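PDB 6DRU: glycosyl hydrolases family 31 family protein from Aspergillus niger, which catalyses the hydrolytic release of alpha-xylose from the non-reducing terminal glucose of xyloglucan oligosaccharides. Local coordinates for residues 245-250 against 599-603; 276-280 against 589-593; 541-546 against 584-588. All blocks are in the same frame, centred on the assembly; numbering follows the deposited sequence.

How the interactions relate
All three contacts lie within the TIM-barrel domain and involve the helices that follow its last strand. Interactions 2 and 3 share helix 582-594: residues 584-588 pack on helix 535-548, and 589-593 pack on the loop entering strand 281-284. Their centres are 12 Å apart, and Ile-277 CD1 touches Val-586 CG2 at 3.8 Å. Interaction 1 uses the next helix, 596-609, with its centre 14 Å from that of interaction 2; Arg-592 NE, 2.8 Å from Leu-250 O in a probable hydrogen bond, joins the two. None reaches the active site: in interaction 3, Tyr-541 still has its side chain about 14 Å from the bound xylose.

Interaction 1: 245-250 against 599-603; sequences PPDFSL and LKSIF
Leu-250 and Pro-245 both pack on the ring of Phe-603. Leu-250 lays its CD2 methyl over one face in a CH-pi contact, 4.0 Å from the ring centroid and 28° off the normal, while Pro-245 meets the ring obliquely, its CG 3.4 Å from Phe-603 CD1. The two branches of Leu-250 divide the work: CD1 lies against the helix itself, 4.0 Å from Lys-600 CB and 4.2 Å from Leu-599 CB. With CG anti to its own carbonyl carbon (chi1 -57°), the leucine can spread its fork between ring and helix backbone, a task suited to a branched apolar residue. At the exposed margin Asp-247 and Lys-600 form a salt bridge, OD2 to NZ at 3.3 Å; as a hydrogen bond it is weak. Extended beyond CG, the lysine reaches across to the aspartate, its CE beside OD1 and its ammonium at OD2.

These residues belong to the TIM barrel of a family 31 glycosidase: residues 245-250 lead into barrel strand 252-254, and helix 596-609 supplies the other side of the contact. The lead-in ends in a 3-10 turn, 247-250, which swings Leu-250 toward the helix. Ser-249 steadies that turn, its OG donating in the carbonyl plane to Pro-246 O at 2.5 Å, and its backbone N gives the same oxygen a second bond. The restricted phi of a proline suits the extended backbone at position 246, just before the turn.

Further out, Trp-512 and Phe-553 meet the Phe-603 ring edge-to-face, and Trp-512 also touches Pro-245, which makes the phenylalanine part of an aromatic cluster.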
loop_
_atom_site.group_PDB
_atom_site.type_symbol
_atom_site.label_atom_id
_atom_site.label_comp_id
_atom_site.label_asym_id
_atom_site.label_seq_id
_atom_site.Cartn_x
_atom_site.Cartn_y
_atom_site.Cartn_z
ATOM N N PRO A 245 -43.057 9.364 16.536
ATOM C CA PRO A 245 -43.321 7.960 16.240
ATOM C C PRO A 245 -44.817 7.716 16.054
ATOM O O PRO A 245 -45.644 8.465 16.587
ATOM C CB PRO A 245 -42.787 7.232 17.487
ATOM C CG PRO A 245 -42.979 8.224 18.577
ATOM C CD PRO A 245 -42.713 9.575 17.952
ATOM N N PRO A 246 -45.182 6.686 15.296
ATOM C CA PRO A 246 -46.603 6.315 15.222
ATOM C C PRO A 246 -47.082 5.794 16.565
ATOM O O PRO A 246 -46.339 5.132 17.293
ATOM C CB PRO A 246 -46.627 5.223 14.149
ATOM C CG PRO A 246 -45.256 4.653 14.169
ATOM C CD PRO A 246 -44.334 5.790 14.499
ATOM N N ASP A 247 -48.340 6.105 16.890
ATOM C CA ASP A 247 -48.852 5.823 18.228
ATOM C C ASP A 247 -48.820 4.336 18.553
ATOM O O ASP A 247 -48.580 3.960 19.706
ATOM C CB ASP A 247 -50.276 6.364 18.372
ATOM C CG ASP A 247 -50.326 7.882 18.387
ATOM O OD1 ASP A 247 -49.328 8.510 18.800
ATOM O OD2 ASP A 247 -51.367 8.448 17.989
ATOM N N PHE A 248 -49.039 3.474 17.555
ATOM C CA PHE A 248 -49.095 2.041 17.826
ATOM C C PHE A 248 -47.750 1.498 18.292
ATOM O O PHE A 248 -47.709 0.543 19.074
ATOM C CB PHE A 248 -49.576 1.285 16.586
ATOM C CG PHE A 248 -48.501 1.037 15.568
ATOM C CD1 PHE A 248 -48.161 2.013 14.646
ATOM C CD2 PHE A 248 -47.838 -0.179 15.523
ATOM C CE1 PHE A 248 -47.174 1.783 13.705
ATOM C CE2 PHE A 248 -46.852 -0.411 14.587
ATOM C CZ PHE A 248 -46.518 0.571 13.678
ATOM N N SER A 249 -46.645 2.097 17.841
ATOM C CA SER A 249 -45.320 1.612 18.209
ATOM C C SER A 249 -44.998 1.811 19.685
ATOM O O SER A 249 -44.023 1.229 20.171
ATOM C CB SER A 249 -44.256 2.302 17.353
ATOM O OG SER A 249 -44.260 3.703 17.563
ATOM N N LEU A 250 -45.785 2.607 20.408
ATOM C CA LEU A 250 -45.534 2.845 21.823
ATOM C C LEU A 250 -46.129 1.771 22.725
ATOM O O LEU A 250 -46.006 1.876 23.952
ATOM C CB LEU A 250 -46.082 4.217 22.224
ATOM C CG LEU A 250 -45.545 5.412 21.436
ATOM C CD1 LEU A 250 -46.236 6.696 21.870
ATOM C CD2 LEU A 250 -44.038 5.523 21.606
ATOM N N LEU A 599 -45.696 8.802 27.290
ATOM C CA LEU A 599 -44.762 8.401 26.242
ATOM C C LEU A 599 -44.876 9.310 25.026
ATOM O O LEU A 599 -43.868 9.813 24.516
ATOM C CB LEU A 599 -45.009 6.948 25.845
ATOM C CG LEU A 599 -44.559 5.889 26.848
ATOM C CD1 LEU A 599 -45.182 4.544 26.511
ATOM C CD2 LEU A 599 -43.044 5.795 26.864
ATOM N N LYS A 600 -46.099 9.522 24.536
ATOM C CA LYS A 600 -46.275 10.348 23.347
ATOM C C LYS A 600 -45.850 11.788 23.608
ATOM O O LYS A 600 -45.412 12.485 22.685
ATOM C CB LYS A 600 -47.732 10.272 22.881
ATOM C CG LYS A 600 -48.105 11.250 21.778
ATOM C CD LYS A 600 -49.610 11.298 21.549
ATOM C CE LYS A 600 -49.933 11.724 20.125
ATOM N NZ LYS A 600 -51.307 11.318 19.714
ATOM N N SER A 601 -45.935 12.240 24.861
ATOM C CA SER A 601 -45.527 13.603 25.186
ATOM C C SER A 601 -44.009 13.747 25.202
ATOM O O SER A 601 -43.468 14.731 24.682
ATOM C CB SER A 601 -46.117 14.016 26.532
ATOM O OG SER A 601 -45.851 15.380 26.801
ATOM N N ILE A 602 -43.300 12.778 25.789
ATOM C CA ILE A 602 -41.846 12.881 25.849
ATOM C C ILE A 602 -41.219 12.551 24.498
ATOM O O ILE A 602 -40.133 13.051 24.178
ATOM C CB ILE A 602 -41.275 11.990 26.968
ATOM C CG1 ILE A 602 -41.542 10.511 26.689
ATOM C CG2 ILE A 602 -41.855 12.395 28.314
ATOM C CD1 ILE A 602 -40.948 9.581 27.727
ATOM N N PHE A 603 -41.874 11.713 23.690
ATOM C CA PHE A 603 -41.399 11.489 22.329
ATOM C C PHE A 603 -41.573 12.735 21.474
ATOM O O PHE A 603 -40.807 12.950 20.527
ATOM C CB PHE A 603 -42.132 10.306 21.695
ATOM C CG PHE A 603 -41.401 9.000 21.821
ATOM C CD1 PHE A 603 -40.456 8.629 20.880
ATOM C CD2 PHE A 603 -41.664 8.141 22.876
ATOM C CE1 PHE A 603 -39.784 7.426 20.988
ATOM C CE2 PHE A 603 -40.993 6.938 22.989
ATOM C CZ PHE A 603 -40.052 6.580 22.045
#

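Interaction 2: 276-280 against 589-593; sequences NIPVS and IHLRY
The Tyr-593 ring has Ser-280 OG at its edge, in plane, and Ile-589 CG2 from its own helix also lies at the edge in plane. Pro-278 approaches the same ring obliquely, CB 3.5 Å from Tyr-593 CE2, the proline ring and the tyrosine running antiparallel alongside one another. The His-590 ring is met obliquely too, by Pro-278 CD at 3.8 Å from NE2. Proline thus offers a compact, rigid apolar surface to two rings, and its CG also reaches Ile-589 CG2 at 3.8 Å.

The segment 276-280 is the link between helix 262-274 and barrel strand 281-284, one of the alpha-beta loops of the TIM barrel. It starts at Asn-276, whose positive phi closes the helix in a Schellman motif. At its other end, Ser-280 OG and Tyr-593 OH are hydrogen-bonded at 2.6 Å. The serine hydroxyl sits beside its own backbone N (chi1 -69°), which turns it to the phenol. Tyr-593 OH also accepts the backbone N-H of Tyr-252, so one tyrosine ties helix 582-594 to the starts of two neighbouring barrel strands. Ser-280 itself pairs by its backbone with Tyr-252 and Glu-319.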
loop_
_atom_site.group_PDB
_atom_site.type_symbol
_atom_site.label_atom_id
_atom_site.label_comp_id
_atom_site.label_asym_id
_atom_site.label_seq_id
_atom_site.Cartn_x
_atom_site.Cartn_y
_atom_site.Cartn_z
ATOM N N ASN A 276 -57.693 -11.692 25.808
ATOM C CA ASN A 276 -57.925 -10.259 25.998
ATOM C C ASN A 276 -56.672 -9.546 26.510
ATOM O O ASN A 276 -56.740 -8.669 27.375
ATOM C CB ASN A 276 -59.113 -10.015 26.934
ATOM C CG ASN A 276 -59.849 -8.727 26.619
ATOM O OD1 ASN A 276 -59.979 -8.339 25.458
ATOM N ND2 ASN A 276 -60.333 -8.053 27.657
ATOM N N ILE A 277 -55.517 -9.922 25.971
ATOM C CA ILE A 277 -54.239 -9.300 26.313
ATOM C C ILE A 277 -53.834 -8.390 25.158
ATOM O O ILE A 277 -53.745 -8.866 24.015
ATOM C CB ILE A 277 -53.152 -10.346 26.596
ATOM C CG1 ILE A 277 -53.592 -11.282 27.721
ATOM C CG2 ILE A 277 -51.840 -9.664 26.953
ATOM C CD1 ILE A 277 -52.556 -12.318 28.093
ATOM N N PRO A 278 -53.584 -7.104 25.398
ATOM C CA PRO A 278 -53.275 -6.195 24.288
ATOM C C PRO A 278 -51.869 -6.401 23.745
ATOM O O PRO A 278 -50.921 -6.665 24.489
ATOM C CB PRO A 278 -53.429 -4.808 24.920
ATOM C CG PRO A 278 -53.123 -5.027 26.362
ATOM C CD PRO A 278 -53.627 -6.406 26.695
ATOM N N VAL A 279 -51.747 -6.273 22.426
ATOM C CA VAL A 279 -50.463 -6.320 21.733
ATOM C C VAL A 279 -50.539 -5.363 20.549
ATOM O O VAL A 279 -51.567 -5.277 19.869
ATOM C CB VAL A 279 -50.102 -7.760 21.297
ATOM C CG1 VAL A 279 -51.163 -8.336 20.371
ATOM C CG2 VAL A 279 -48.731 -7.795 20.636
ATOM N N SER A 280 -49.457 -4.619 20.322
ATOM C CA SER A 280 -49.446 -3.579 19.301
ATOM C C SER A 280 -48.708 -3.966 18.027
ATOM O O SER A 280 -49.016 -3.421 16.962
ATOM C CB SER A 280 -48.832 -2.293 19.863
ATOM O OG SER A 280 -49.673 -1.706 20.839
ATOM N N ILE A 589 -47.732 -4.932 30.867
ATOM C CA ILE A 589 -48.259 -4.631 29.539
ATOM C C ILE A 589 -49.349 -3.571 29.633
ATOM O O ILE A 589 -49.383 -2.619 28.843
ATOM C CB ILE A 589 -48.773 -5.915 28.861
ATOM C CG1 ILE A 589 -47.605 -6.847 28.530
ATOM C CG2 ILE A 589 -49.561 -5.579 27.603
ATOM C CD1 ILE A 589 -48.025 -8.141 27.869
ATOM N N HIS A 590 -50.256 -3.716 30.602
ATOM C CA HIS A 590 -51.300 -2.714 30.794
ATOM C C HIS A 590 -50.719 -1.386 31.270
ATOM O O HIS A 590 -51.165 -0.319 30.835
ATOM C CB HIS A 590 -52.342 -3.230 31.784
ATOM C CG HIS A 590 -53.339 -4.168 31.178
ATOM N ND1 HIS A 590 -53.397 -5.506 31.505
ATOM C CD2 HIS A 590 -54.319 -3.959 30.268
ATOM C CE1 HIS A 590 -54.371 -6.081 30.821
ATOM N NE2 HIS A 590 -54.945 -5.165 30.063
ATOM N N LEU A 591 -49.730 -1.433 32.167
ATOM C CA LEU A 591 -49.085 -0.205 32.624
ATOM C C LEU A 591 -48.429 0.536 31.464
ATOM O O LEU A 591 -48.434 1.772 31.423
ATOM C CB LEU A 591 -48.055 -0.522 33.708
ATOM C CG LEU A 591 -47.203 0.650 34.201
ATOM C CD1 LEU A 591 -48.081 1.740 34.798
ATOM C CD2 LEU A 591 -46.161 0.178 35.207
ATOM N N ARG A 592 -47.857 -0.208 30.514
ATOM C CA ARG A 592 -47.250 0.411 29.341
ATOM C C ARG A 592 -48.273 1.228 28.564
ATOM O O ARG A 592 -48.007 2.371 28.173
ATOM C CB ARG A 592 -46.624 -0.665 28.452
ATOM C CG ARG A 592 -46.064 -0.153 27.135
ATOM C CD ARG A 592 -44.798 0.655 27.349
ATOM N NE ARG A 592 -44.276 1.191 26.095
ATOM C CZ ARG A 592 -43.129 1.854 25.987
ATOM N NH1 ARG A 592 -42.378 2.067 27.060
ATOM N NH2 ARG A 592 -42.732 2.305 24.806
ATOM N N TYR A 593 -49.458 0.656 28.332
ATOM C CA TYR A 593 -50.508 1.400 27.643
ATOM C C TYR A 593 -51.046 2.538 28.500
ATOM O O TYR A 593 -51.517 3.545 27.962
ATOM C CB TYR A 593 -51.643 0.461 27.233
ATOM C CG TYR A 593 -51.273 -0.475 26.107
ATOM C CD1 TYR A 593 -51.210 -0.020 24.798
ATOM C CD2 TYR A 593 -50.985 -1.810 26.352
ATOM C CE1 TYR A 593 -50.870 -0.867 23.763
ATOM C CE2 TYR A 593 -50.643 -2.667 25.324
ATOM C CZ TYR A 593 -50.587 -2.189 24.030
ATOM O OH TYR A 593 -50.248 -3.033 22.997
#

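Interaction 3: 541-546 against 584-588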
loop_
_atom_site.group_PDB
_atom_site.type_symbol
_atom_site.label_atom_id
_atom_site.label_comp_id
_atom_site.label_asym_id
_atom_site.label_seq_id
_atom_site.Cartn_x
_atom_site.Cartn_y
_atom_site.Cartn_z
ATOM N N TYR A 541 -36.446 -12.983 33.783
ATOM C CA TYR A 541 -37.266 -12.434 32.709
ATOM C C TYR A 541 -38.270 -11.417 33.237
ATOM O O TYR A 541 -38.490 -10.372 32.613
ATOM C CB TYR A 541 -37.990 -13.554 31.962
ATOM C CG TYR A 541 -38.859 -13.036 30.839
ATOM C CD1 TYR A 541 -38.304 -12.679 29.618
ATOM C CD2 TYR A 541 -40.230 -12.888 31.003
ATOM C CE1 TYR A 541 -39.090 -12.197 28.590
ATOM C CE2 TYR A 541 -41.024 -12.405 29.980
ATOM C CZ TYR A 541 -40.447 -12.062 28.776
ATOM O OH TYR A 541 -41.230 -11.582 27.751
ATOM N N VAL A 542 -38.894 -11.703 34.381
ATOM C CA VAL A 542 -39.898 -10.789 34.919
ATOM C C VAL A 542 -39.250 -9.480 35.350
ATOM O O VAL A 542 -39.815 -8.397 35.154
ATOM C CB VAL A 542 -40.666 -11.463 36.070
ATOM C CG1 VAL A 542 -41.523 -10.448 36.808
ATOM C CG2 VAL A 542 -41.533 -12.590 35.529
ATOM N N ARG A 543 -38.048 -9.552 35.927
ATOM C CA ARG A 543 -37.297 -8.335 36.219
ATOM C C ARG A 543 -36.972 -7.576 34.939
ATOM O O ARG A 543 -37.092 -6.346 34.884
ATOM C CB ARG A 543 -36.013 -8.676 36.975
ATOM C CG ARG A 543 -36.223 -9.276 38.354
ATOM C CD ARG A 543 -36.846 -8.272 39.304
ATOM N NE ARG A 543 -36.704 -8.688 40.694
ATOM C CZ ARG A 543 -37.169 -7.999 41.730
ATOM N NH1 ARG A 543 -37.809 -6.854 41.533
ATOM N NH2 ARG A 543 -36.993 -8.452 42.964
ATOM N N TRP A 544 -36.561 -8.300 33.894
ATOM C CA TRP A 544 -36.173 -7.667 32.638
ATOM C C TRP A 544 -37.384 -7.082 31.918
ATOM O O TRP A 544 -37.345 -5.942 31.442
ATOM C CB TRP A 544 -35.454 -8.689 31.757
ATOM C CG TRP A 544 -34.436 -8.116 30.823
ATOM C CD1 TRP A 544 -34.538 -6.964 30.100
ATOM C CD2 TRP A 544 -33.157 -8.677 30.506
ATOM N NE1 TRP A 544 -33.401 -6.773 29.353
ATOM C CE2 TRP A 544 -32.537 -7.812 29.584
ATOM C CE3 TRP A 544 -32.475 -9.829 30.913
ATOM C CZ2 TRP A 544 -31.270 -8.060 29.064
ATOM C CZ3 TRP A 544 -31.218 -10.074 30.394
ATOM C CH2 TRP A 544 -30.628 -9.194 29.481
ATOM N N LEU A 545 -38.467 -7.859 31.821
ATOM C CA LEU A 545 -39.676 -7.385 31.152
ATOM C C LEU A 545 -40.242 -6.149 31.838
ATOM O O LEU A 545 -40.780 -5.254 31.177
ATOM C CB LEU A 545 -40.716 -8.509 31.109
ATOM C CG LEU A 545 -41.952 -8.382 30.211
ATOM C CD1 LEU A 545 -43.065 -7.577 30.871
ATOM C CD2 LEU A 545 -41.577 -7.777 28.868
ATOM N N ALA A 546 -40.134 -6.084 33.167
ATOM C CA ALA A 546 -40.615 -4.914 33.892
ATOM C C ALA A 546 -39.833 -3.665 33.505
ATOM O O ALA A 546 -40.401 -2.571 33.409
ATOM C CB ALA A 546 -40.530 -5.157 35.399
ATOM N N ILE A 584 -48.208 -11.006 36.477
ATOM C CA ILE A 584 -47.170 -9.990 36.623
ATOM C C ILE A 584 -46.806 -9.404 35.263
ATOM O O ILE A 584 -46.682 -8.183 35.106
ATOM C CB ILE A 584 -45.934 -10.577 37.327
ATOM C CG1 ILE A 584 -46.341 -11.330 38.592
ATOM C CG2 ILE A 584 -44.946 -9.477 37.668
ATOM C CD1 ILE A 584 -45.168 -11.913 39.348
ATOM N N ILE A 585 -46.623 -10.267 34.263
ATOM C CA ILE A 585 -46.229 -9.804 32.935
ATOM C C ILE A 585 -47.341 -8.977 32.302
ATOM O O ILE A 585 -47.084 -7.932 31.689
ATOM C CB ILE A 585 -45.837 -11.001 32.052
ATOM C CG1 ILE A 585 -44.702 -11.795 32.704
ATOM C CG2 ILE A 585 -45.424 -10.527 30.667
ATOM C CD1 ILE A 585 -44.379 -13.093 31.997
ATOM N N VAL A 586 -48.591 -9.427 32.434
ATOM C CA VAL A 586 -49.710 -8.720 31.820
ATOM C C VAL A 586 -49.949 -7.376 32.501
ATOM O O VAL A 586 -50.402 -6.419 31.861
ATOM C CB VAL A 586 -50.968 -9.611 31.843
ATOM C CG1 VAL A 586 -52.168 -8.868 31.280
ATOM C CG2 VAL A 586 -50.721 -10.887 31.050
ATOM N N SER A 587 -49.633 -7.269 33.795
ATOM C CA SER A 587 -49.801 -5.995 34.487
ATOM C C SER A 587 -48.890 -4.925 33.902
ATOM O O SER A 587 -49.311 -3.777 33.707
ATOM C CB SER A 587 -49.528 -6.165 35.981
ATOM O OG SER A 587 -48.143 -6.332 36.233
ATOM N N TYR A 588 -47.637 -5.280 33.608
ATOM C CA TYR A 588 -46.721 -4.315 33.011
ATOM C C TYR A 588 -47.103 -3.989 31.574
ATOM O O TYR A 588 -46.825 -2.883 31.098
ATOM C CB TYR A 588 -45.288 -4.837 33.091
ATOM C CG TYR A 588 -44.662 -4.636 34.452
ATOM C CD1 TYR A 588 -44.221 -3.381 34.854
ATOM C CD2 TYR A 588 -44.521 -5.695 35.340
ATOM C CE1 TYR A 588 -43.653 -3.187 36.099
ATOM C CE2 TYR A 588 -43.953 -5.510 36.586
ATOM C CZ TYR A 588 -43.521 -4.255 36.960
ATOM O OH TYR A 588 -42.954 -4.063 38.198
#
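Helices 535-548 and 582-594 pack side by side on the outside of the TIM barrel; the segments 541-546 and 584-588 are nearly parallel, their axes 5° apart in direction and 9.9 Å from each other. The narrowest backbone approach is at Ala-546, whose small side chain lets Tyr-588 lie close: CB sits over one face of the ring, 3.6 Å from its centroid, as a CH-pi contact. The phenol of Tyr-588 extends beyond the methyl to hydrogen-bond Gln-699 O.

Elsewhere the interface is purely aliphatic and aromatic, with no hydrogen bond across it, as befits two buried faces on adjacent barrel helices. Ile-585 makes contact through both of its branches. CG2, anti to its backbone N, touches Leu-545 CD1 at 3.8 Å, whereas CD1 reaches the edge of the Tyr-541 ring at CE2, 4.0 Å away. Leu-545 CB stands over one face of that ring, toward its rim. Near the start of helix 582-594, Ile-584 CG2 meets Val-542 CG1, mid-way along helix 535-548, at 3.7 Å, the two side chains crossing at about a right angle. Tyr-541 stacks with Tyr-577, and its hydroxyl is hydrogen-bonded to Thr-556 OG1.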